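Local atomic coordinates of GGDEF and EAL domain-containing protein (Vibrio cholerae O1 str. 2010EL-1786, PDB entry 6PWK), a protein that binds cyclic di-GMP as a receptor and, in a signalling circuit of biofilm formation and cell adhesion, probably helps control large adhesins. Residues 213-218 against 406-411; 359-364 against 390-395. All blocks are in the same frame, centred on the assembly; numbering follows the deposited sequence.

Contact 1: 213-218 against 406-411; sequences KTFHRE and IEVFQG. With MG (magnesium ion), chain E; C2E (9,9'-[(2R,3R,3aS,5S,7aR,9R,10R,10aS,12S,14aR)-3,5,10,12-tetrahydroxy-5,12-dioxidooctahydro-2H,7H-difuro[3,2-d:3',2'-j][1,3,7,9,2,8]tetraoxadiphosphacyclododecine-2,9-diyl]bis(2-amino-1,9-dihydro-6H-purin-6-one)), chain C.
Val408 opens the contact on the side of 406-411: its methyl CG2 lies 4.3 Å from Phe215 CB, while CG1 comes obliquely to the Phe215 ring. The CA atoms of Val408 and Phe215 are 7.3 Å apart, too far for backbone pairing, and strand 200-209 lies between the two strands in sheet order, pairing with both. Val408 also packs on Ala207, Thr386 and Ile388, which makes this end of the contact apolar. Two residues on, Gln410 turns it polar. Swung away from the backbone N (chi1 -172°) and extended beyond CG, Gln410 reaches into the barrel and gives its amide N-H to Glu218, NE2 to OE1 2.9 Å. The bond is bent, 143° at the hydrogen, and meets OE1 on the anti side, somewhat out of the carboxylate plane. Glu218 is likewise extended; the two side chains cross at about a right angle, carboxylate and amide planes 72° apart. NE2 also bonds Gln205, and Lys355 makes a salt bridge with Glu218 OE1 and a hydrogen bond with Gln410 OE1, a positive charge that probably eases the approach of these two acceptors. Held through OE1, the carboxylate turns OE2 to the magnesium ion at 2.3 Å, a site completed in part by Asn272, Glu304 and Asp334. Gly411 closes the segment with its CA 3.3 Å from O6 of one of the ligand's two guanines. A magnesium-bound glutamate on a barrel strand, held at its other oxygen by a glutamine and a lysine, belongs to the metal and cyclic di-GMP site of the EAL-domain barrel.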
loop_
_atom_site.group_PDB
_atom_site.type_symbol
_atom_site.label_atom_id
_atom_site.label_comp_id
_atom_site.label_asym_id
_atom_site.label_seq_id
_atom_site.Cartn_x
_atom_site.Cartn_y
_atom_site.Cartn_z
ATOM N N LYS A 213 27.793 -10.455 -32.372
ATOM C CA LYS A 213 26.369 -10.758 -32.330
ATOM C C LYS A 213 25.666 -9.825 -31.352
ATOM O O LYS A 213 26.059 -9.721 -30.186
ATOM C CB LYS A 213 26.154 -12.219 -31.931
ATOM C CG LYS A 213 24.721 -12.590 -31.556
ATOM C CD LYS A 213 24.546 -12.681 -30.043
ATOM C CE LYS A 213 23.213 -13.313 -29.668
ATOM N NZ LYS A 213 22.051 -12.569 -30.227
ATOM N N THR A 214 24.624 -9.147 -31.828
ATOM C CA THR A 214 23.878 -8.195 -31.010
ATOM C C THR A 214 22.780 -8.942 -30.258
ATOM O O THR A 214 21.843 -9.469 -30.866
ATOM C CB THR A 214 23.309 -7.069 -31.873
ATOM O OG1 THR A 214 22.300 -6.359 -31.143
ATOM C CG2 THR A 214 22.726 -7.612 -33.175
ATOM N N PHE A 215 22.908 -9.000 -28.930
ATOM C CA PHE A 215 21.884 -9.638 -28.106
ATOM C C PHE A 215 20.588 -8.836 -28.142
ATOM O O PHE A 215 19.529 -9.356 -28.510
ATOM C CB PHE A 215 22.396 -9.791 -26.671
ATOM C CG PHE A 215 21.500 -10.615 -25.791
ATOM C CD1 PHE A 215 21.627 -11.993 -25.748
ATOM C CD2 PHE A 215 20.538 -10.011 -25.000
ATOM C CE1 PHE A 215 20.807 -12.755 -24.938
ATOM C CE2 PHE A 215 19.714 -10.767 -24.186
ATOM C CZ PHE A 215 19.849 -12.140 -24.156
ATOM N N HIS A 216 20.658 -7.562 -27.761
ATOM C CA HIS A 216 19.532 -6.651 -27.901
ATOM C C HIS A 216 20.064 -5.225 -27.870
ATOM O O HIS A 216 21.253 -4.990 -27.644
ATOM C CB HIS A 216 18.471 -6.879 -26.812
ATOM C CG HIS A 216 18.955 -6.641 -25.411
ATOM N ND1 HIS A 216 18.540 -7.408 -24.344
ATOM C CD2 HIS A 216 19.794 -5.709 -24.898
ATOM C CE1 HIS A 216 19.114 -6.970 -23.237
ATOM N NE2 HIS A 216 19.880 -5.938 -23.545
ATOM N N ARG A 217 19.163 -4.275 -28.099
ATOM C CA ARG A 217 19.449 -2.854 -27.948
ATOM C C ARG A 217 18.589 -2.306 -26.821
ATOM O O ARG A 217 17.357 -2.327 -26.914
ATOM C CB ARG A 217 19.185 -2.091 -29.247
ATOM C CG ARG A 217 20.346 -2.099 -30.224
ATOM C CD ARG A 217 19.992 -1.358 -31.500
ATOM N NE ARG A 217 19.963 -2.260 -32.645
ATOM C CZ ARG A 217 21.028 -2.567 -33.378
ATOM N NH1 ARG A 217 22.210 -2.039 -33.086
ATOM N NH2 ARG A 217 20.913 -3.401 -34.402
ATOM N N GLU A 218 19.233 -1.824 -25.761
ATOM C CA GLU A 218 18.509 -1.229 -24.648
ATOM C C GLU A 218 18.044 0.174 -25.010
ATOM O O GLU A 218 18.784 0.953 -25.618
ATOM C CB GLU A 218 19.383 -1.185 -23.394
ATOM C CG GLU A 218 18.674 -0.614 -22.177
ATOM C CD GLU A 218 19.492 -0.743 -20.908
ATOM O OE1 GLU A 218 20.663 -1.171 -20.992
ATOM O OE2 GLU A 218 18.962 -0.417 -19.824
ATOM N N ILE A 406 32.165 -13.336 -19.247
ATOM C CA ILE A 406 30.944 -12.599 -19.561
ATOM C C ILE A 406 30.661 -12.745 -21.050
ATOM O O ILE A 406 31.557 -12.569 -21.883
ATOM C CB ILE A 406 31.076 -11.122 -19.159
ATOM C CG1 ILE A 406 31.511 -11.007 -17.697
ATOM C CG2 ILE A 406 29.765 -10.385 -19.385
ATOM C CD1 ILE A 406 30.563 -11.674 -16.724
ATOM N N GLU A 407 29.411 -13.068 -21.392
ATOM C CA GLU A 407 29.089 -13.396 -22.776
ATOM C C GLU A 407 28.987 -12.149 -23.648
ATOM O O GLU A 407 29.647 -12.060 -24.690
ATOM C CB GLU A 407 27.791 -14.209 -22.835
ATOM C CG GLU A 407 27.968 -15.669 -22.436
ATOM C CD GLU A 407 26.764 -16.526 -22.778
ATOM O OE1 GLU A 407 25.638 -16.166 -22.376
ATOM O OE2 GLU A 407 26.946 -17.557 -23.460
ATOM N N VAL A 408 28.166 -11.179 -23.247
ATOM C CA VAL A 408 27.945 -9.982 -24.045
ATOM C C VAL A 408 28.239 -8.753 -23.192
ATOM O O VAL A 408 28.155 -8.790 -21.960
ATOM C CB VAL A 408 26.508 -9.935 -24.633
ATOM C CG1 VAL A 408 25.787 -11.250 -24.388
ATOM C CG2 VAL A 408 25.706 -8.774 -24.082
ATOM N N PHE A 409 28.608 -7.659 -23.862
ATOM C CA PHE A 409 29.035 -6.434 -23.203
ATOM C C PHE A 409 28.251 -5.249 -23.747
ATOM O O PHE A 409 27.786 -5.261 -24.890
ATOM C CB PHE A 409 30.541 -6.197 -23.394
ATOM C CG PHE A 409 31.394 -7.369 -23.001
ATOM C CD1 PHE A 409 31.602 -8.420 -23.881
ATOM C CD2 PHE A 409 31.990 -7.420 -21.752
ATOM C CE1 PHE A 409 32.384 -9.501 -23.521
ATOM C CE2 PHE A 409 32.775 -8.497 -21.388
ATOM C CZ PHE A 409 32.971 -9.538 -22.272
ATOM N N GLN A 410 28.118 -4.218 -22.916
ATOM C CA GLN A 410 27.376 -3.017 -23.269
ATOM C C GLN A 410 28.066 -1.811 -22.651
ATOM O O GLN A 410 28.578 -1.888 -21.531
ATOM C CB GLN A 410 25.917 -3.106 -22.790
ATOM C CG GLN A 410 25.020 -1.976 -23.274
ATOM C CD GLN A 410 23.587 -2.115 -22.790
ATOM O OE1 GLN A 410 23.195 -3.155 -22.261
ATOM N NE2 GLN A 410 22.798 -1.061 -22.969
ATOM N N GLY A 411 28.086 -0.710 -23.379
ATOM C CA GLY A 411 28.702 0.504 -22.879
ATOM C C GLY A 411 29.268 1.334 -24.013
ATOM O O GLY A 411 29.133 1.005 -25.189
HETATM MG MG MG E . 18.757 -1.122 -17.645
HETATM P P1 C2E C . 20.288 1.950 -16.605
HETATM O O2P C2E C . 19.449 0.713 -16.775
HETATM O O1P C2E C . 21.507 1.493 -15.854
HETATM O "O5'" C2E C . 20.863 2.497 -18.037
HETATM C "C5'" C2E C . 22.231 2.705 -18.157
HETATM C "C4'" C2E C . 22.475 4.217 -17.894
HETATM O "O4'" C2E C . 23.749 4.476 -17.882
HETATM C "C3'" C2E C . 21.941 5.072 -19.057
HETATM O "O3'" C2E C . 21.906 6.343 -18.619
HETATM C "C2'" C2E C . 23.098 4.942 -20.059
HETATM O "O2'" C2E C . 23.007 6.014 -21.090
HETATM C "C1'" C2E C . 24.092 5.228 -19.267
HETATM N N9 C2E C . 25.435 4.806 -19.575
HETATM C C8 C2E C . 25.161 3.892 -20.538
HETATM N N7 C2E C . 26.353 3.379 -20.937
HETATM C C5 C2E C . 27.323 3.952 -20.234
HETATM C C6 C2E C . 28.855 3.808 -20.201
HETATM O O6 C2E C . 29.426 3.058 -20.918
HETATM N N1 C2E C . 29.624 4.600 -19.290
HETATM C C2 C2E C . 28.996 5.533 -18.390
HETATM N N2 C2E C . 29.730 6.364 -17.440
HETATM N N3 C2E C . 27.548 5.641 -18.444
HETATM C C4 C2E C . 26.740 4.827 -19.388
HETATM P P11 C2E C . 20.436 7.070 -18.873
HETATM O O21 C2E C . 20.019 7.342 -20.294
HETATM O O11 C2E C . 20.521 8.426 -18.218
HETATM O O5A C2E C . 19.435 6.108 -17.981
HETATM C C5A C2E C . 19.591 6.307 -16.603
HETATM C C4A C2E C . 18.598 5.504 -15.864
HETATM O O4A C2E C . 17.401 5.978 -16.085
HETATM C C3A C2E C . 18.607 3.910 -16.406
HETATM O O3A C2E C . 19.608 3.102 -15.627
HETATM C C2A C2E C . 17.475 3.486 -16.210
HETATM O O2A C2E C . 17.374 2.889 -14.830
HETATM C C1A C2E C . 16.511 4.786 -16.354
HETATM N N91 C2E C . 15.984 4.838 -17.556
HETATM C C81 C2E C . 16.516 5.282 -18.705
HETATM N N71 C2E C . 15.568 5.120 -19.647
HETATM C C51 C2E C . 14.489 4.588 -19.078
HETATM C C61 C2E C . 13.129 4.187 -19.635
HETATM O O61 C2E C . 12.921 4.349 -20.785
HETATM N N11 C2E C . 12.123 3.625 -18.787
HETATM C C21 C2E C . 12.390 3.432 -17.389
HETATM N N21 C2E C . 11.364 2.860 -16.530
HETATM N N31 C2E C . 13.700 3.819 -16.865
HETATM C C41 C2E C . 14.743 4.407 -17.758
#

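Contact 2: 359-364 against 390-395; sequences LFTHHL and SRVETQ. With C2E (9,9'-[(2R,3R,3aS,5S,7aR,9R,10R,10aS,12S,14aR)-3,5,10,12-tetrahydroxy-5,12-dioxidooctahydro-2H,7H-difuro[3,2-d:3',2'-j][1,3,7,9,2,8]tetraoxadiphosphacyclododecine-2,9-diyl]bis(2-amino-1,9-dihydro-6H-purin-6-one)), chain C.
Two loops at the mouth of the EAL barrel meet here, one following strand 353-356 and the other strand 386-389, and the second forms part of the cyclic di-GMP pocket. Thr361 carries the contact between them. Its CG2 methyl sits 3.3 Å from Ser390 O and also touches Val392 CG2, at 4.4 Å. OG1 lies between the backbone N and the carbonyl carbon (chi1 70°), where it bonds to Tyr358 O within its own loop. Leu401 of helix 395-402 packs against both Thr361 and Val392, making a shared apolar patch. On the pocket side, Arg391 lays its aliphatic chain against one guanine, CG 3.3 Å from ligand C4. A bend at chi2 and chi3 then carries the guanidinium across the sugar, so that O4' lies over one face, and NH1 reaches phosphate O1P at 2.7 Å in a weak bond at the guanidinium edge. Tyr358, from the facing loop, makes a cation-pi contact with Arg391. Glu393 meets the same guanine with OE1, taking N2 at 2.6 Å and, more weakly, N1 at 3.0 Å. One carboxylate oxygen thus reads two donors of the base while the arginine probably offsets part of the phosphate charge, which implies that 390-395 recognises one guanine and its neighbouring phosphate, while Thr361 packs on the Ser390 and Val392 part of the same loop through van der Waals contacts.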
loop_
_atom_site.group_PDB
_atom_site.type_symbol
_atom_site.label_atom_id
_atom_site.label_comp_id
_atom_site.label_asym_id
_atom_site.label_seq_id
_atom_site.Cartn_x
_atom_site.Cartn_y
_atom_site.Cartn_z
ATOM N N LEU A 359 28.328 -1.142 -10.973
ATOM C CA LEU A 359 29.380 -0.967 -9.982
ATOM C C LEU A 359 30.473 -2.020 -10.094
ATOM O O LEU A 359 31.515 -1.876 -9.446
ATOM C CB LEU A 359 28.783 -0.985 -8.573
ATOM C CG LEU A 359 27.887 0.204 -8.220
ATOM C CD1 LEU A 359 27.350 0.069 -6.807
ATOM C CD2 LEU A 359 28.655 1.505 -8.380
ATOM N N PHE A 360 30.264 -3.071 -10.893
ATOM C CA PHE A 360 31.306 -4.074 -11.086
ATOM C C PHE A 360 32.402 -3.583 -12.022
ATOM O O PHE A 360 33.547 -4.036 -11.918
ATOM C CB PHE A 360 30.699 -5.374 -11.615
ATOM C CG PHE A 360 29.941 -6.152 -10.578
ATOM C CD1 PHE A 360 30.603 -6.724 -9.504
ATOM C CD2 PHE A 360 28.570 -6.320 -10.679
ATOM C CE1 PHE A 360 29.912 -7.443 -8.547
ATOM C CE2 PHE A 360 27.872 -7.039 -9.725
ATOM C CZ PHE A 360 28.545 -7.600 -8.658
ATOM N N THR A 361 32.080 -2.667 -12.933
ATOM C CA THR A 361 33.099 -2.018 -13.748
ATOM C C THR A 361 33.775 -0.864 -13.019
ATOM O O THR A 361 34.641 -0.206 -13.604
ATOM C CB THR A 361 32.491 -1.505 -15.057
ATOM O OG1 THR A 361 31.618 -0.401 -14.785
ATOM C CG2 THR A 361 31.702 -2.607 -15.748
ATOM N N HIS A 362 33.408 -0.611 -11.763
ATOM C CA HIS A 362 33.897 0.536 -11.011
ATOM C C HIS A 362 35.013 0.191 -10.035
ATOM O O HIS A 362 35.937 0.992 -9.856
ATOM C CB HIS A 362 32.742 1.190 -10.245
ATOM C CG HIS A 362 32.243 2.458 -10.870
ATOM N ND1 HIS A 362 32.307 3.676 -10.229
ATOM C CD2 HIS A 362 31.675 2.697 -12.076
ATOM C CE1 HIS A 362 31.797 4.610 -11.011
ATOM N NE2 HIS A 362 31.408 4.043 -12.139
ATOM N N HIS A 363 34.958 -0.978 -9.389
ATOM C CA HIS A 363 35.952 -1.374 -8.383
ATOM C C HIS A 363 36.540 -2.729 -8.777
ATOM O O HIS A 363 36.193 -3.764 -8.206
ATOM C CB HIS A 363 35.339 -1.398 -6.993
ATOM C CG HIS A 363 35.519 -0.121 -6.236
ATOM N ND1 HIS A 363 36.728 0.254 -5.694
ATOM C CD2 HIS A 363 34.647 0.872 -5.940
ATOM C CE1 HIS A 363 36.594 1.422 -5.091
ATOM N NE2 HIS A 363 35.341 1.818 -5.225
ATOM N N LEU A 364 37.449 -2.703 -9.749
ATOM C CA LEU A 364 38.079 -3.926 -10.227
ATOM C C LEU A 364 39.166 -4.422 -9.281
ATOM O O LEU A 364 39.374 -5.634 -9.161
ATOM C CB LEU A 364 38.676 -3.690 -11.614
ATOM C CG LEU A 364 37.760 -3.136 -12.707
ATOM C CD1 LEU A 364 38.584 -2.551 -13.844
ATOM C CD2 LEU A 364 36.826 -4.220 -13.227
ATOM N N SER A 390 27.698 -4.270 -17.913
ATOM C CA SER A 390 26.967 -3.019 -18.052
ATOM C C SER A 390 27.895 -1.825 -17.889
ATOM O O SER A 390 28.762 -1.812 -17.008
ATOM C CB SER A 390 25.829 -2.937 -17.024
ATOM O OG SER A 390 25.122 -1.714 -17.128
ATOM N N ARG A 391 27.696 -0.823 -18.750
ATOM C CA ARG A 391 28.366 0.475 -18.649
ATOM C C ARG A 391 29.888 0.334 -18.716
ATOM O O ARG A 391 30.629 0.913 -17.920
ATOM C CB ARG A 391 27.919 1.216 -17.385
ATOM C CG ARG A 391 26.644 2.023 -17.611
ATOM C CD ARG A 391 25.624 1.931 -16.485
ATOM N NE ARG A 391 25.791 2.983 -15.488
ATOM C CZ ARG A 391 24.794 3.502 -14.778
ATOM N NH1 ARG A 391 23.553 3.072 -14.962
ATOM N NH2 ARG A 391 25.034 4.457 -13.891
ATOM N N VAL A 392 30.349 -0.434 -19.700
ATOM C CA VAL A 392 31.777 -0.642 -19.922
ATOM C C VAL A 392 32.321 0.543 -20.712
ATOM O O VAL A 392 31.869 0.819 -21.830
ATOM C CB VAL A 392 32.034 -1.963 -20.660
ATOM C CG1 VAL A 392 33.517 -2.309 -20.624
ATOM C CG2 VAL A 392 31.202 -3.082 -20.054
ATOM N N GLU A 393 33.296 1.243 -20.132
ATOM C CA GLU A 393 33.863 2.452 -20.714
ATOM C C GLU A 393 35.251 2.263 -21.300
ATOM O O GLU A 393 35.570 2.883 -22.317
ATOM C CB GLU A 393 33.941 3.569 -19.665
ATOM C CG GLU A 393 32.627 3.979 -19.063
ATOM C CD GLU A 393 32.737 5.262 -18.261
ATOM O OE1 GLU A 393 32.028 6.238 -18.588
ATOM O OE2 GLU A 393 33.547 5.298 -17.312
ATOM N N THR A 394 36.098 1.447 -20.678
ATOM C CA THR A 394 37.505 1.373 -21.038
ATOM C C THR A 394 37.886 -0.046 -21.435
ATOM O O THR A 394 37.219 -1.020 -21.077
ATOM C CB THR A 394 38.401 1.833 -19.881
ATOM O OG1 THR A 394 38.355 0.864 -18.826
ATOM C CG2 THR A 394 37.933 3.179 -19.345
ATOM N N GLN A 395 38.980 -0.143 -22.196
ATOM C CA GLN A 395 39.540 -1.449 -22.525
ATOM C C GLN A 395 40.044 -2.158 -21.277
ATOM O O GLN A 395 40.021 -3.392 -21.212
ATOM C CB GLN A 395 40.665 -1.295 -23.550
ATOM C CG GLN A 395 41.221 -2.610 -24.082
ATOM C CD GLN A 395 40.246 -3.341 -24.985
ATOM O OE1 GLN A 395 39.670 -2.755 -25.903
ATOM N NE2 GLN A 395 40.053 -4.631 -24.729
HETATM P P1 C2E C . 20.288 1.950 -16.605
HETATM O O2P C2E C . 19.449 0.713 -16.775
HETATM O O1P C2E C . 21.507 1.493 -15.854
HETATM O "O5'" C2E C . 20.863 2.497 -18.037
HETATM C "C5'" C2E C . 22.231 2.705 -18.157
HETATM C "C4'" C2E C . 22.475 4.217 -17.894
HETATM O "O4'" C2E C . 23.749 4.476 -17.882
HETATM C "C3'" C2E C . 21.941 5.072 -19.057
HETATM O "O3'" C2E C . 21.906 6.343 -18.619
HETATM C "C2'" C2E C . 23.098 4.942 -20.059
HETATM O "O2'" C2E C . 23.007 6.014 -21.090
HETATM C "C1'" C2E C . 24.092 5.228 -19.267
HETATM N N9 C2E C . 25.435 4.806 -19.575
HETATM C C8 C2E C . 25.161 3.892 -20.538
HETATM N N7 C2E C . 26.353 3.379 -20.937
HETATM C C5 C2E C . 27.323 3.952 -20.234
HETATM C C6 C2E C . 28.855 3.808 -20.201
HETATM O O6 C2E C . 29.426 3.058 -20.918
HETATM N N1 C2E C . 29.624 4.600 -19.290
HETATM C C2 C2E C . 28.996 5.533 -18.390
HETATM N N2 C2E C . 29.730 6.364 -17.440
HETATM N N3 C2E C . 27.548 5.641 -18.444
HETATM C C4 C2E C . 26.740 4.827 -19.388
HETATM P P11 C2E C . 20.436 7.070 -18.873
HETATM O O21 C2E C . 20.019 7.342 -20.294
HETATM O O11 C2E C . 20.521 8.426 -18.218
HETATM O O5A C2E C . 19.435 6.108 -17.981
HETATM C C5A C2E C . 19.591 6.307 -16.603
HETATM C C4A C2E C . 18.598 5.504 -15.864
HETATM O O4A C2E C . 17.401 5.978 -16.085
HETATM C C3A C2E C . 18.607 3.910 -16.406
HETATM O O3A C2E C . 19.608 3.102 -15.627
HETATM C C2A C2E C . 17.475 3.486 -16.210
HETATM O O2A C2E C . 17.374 2.889 -14.830
HETATM C C1A C2E C . 16.511 4.786 -16.354
HETATM N N91 C2E C . 15.984 4.838 -17.556
HETATM C C81 C2E C . 16.516 5.282 -18.705
HETATM N N71 C2E C . 15.568 5.120 -19.647
HETATM C C51 C2E C . 14.489 4.588 -19.078
HETATM C C61 C2E C . 13.129 4.187 -19.635
HETATM O O61 C2E C . 12.921 4.349 -20.785
HETATM N N11 C2E C . 12.123 3.625 -18.787
HETATM C C21 C2E C . 12.390 3.432 -17.389
HETATM N N21 C2E C . 11.364 2.860 -16.530
HETATM N N31 C2E C . 13.700 3.819 -16.865
HETATM C C41 C2E C . 14.743 4.407 -17.758
#

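Both contacts line the same cyclic di-GMP site of the EAL domain, their centres 14 Å apart, with contact 2 nested in the chain between the segments of contact 1. They join directly through a probable backbone hydrogen bond, Val392 N to Gln410 O at 2.9 Å. The ligand spans them as well: one phosphate, P1, gives O2P to the magnesium ion of contact 1, at 2.1 Å, and O1P to the arginine of contact 2. O6 of the guanine held by 390-395 lies where 390-395 and 406-411 come together, 3.4 Å from Val392 O, a proximity of two acceptors and not a hydrogen bond. Metal-side and base-side recognition therefore meet on one half of the dinucleotide.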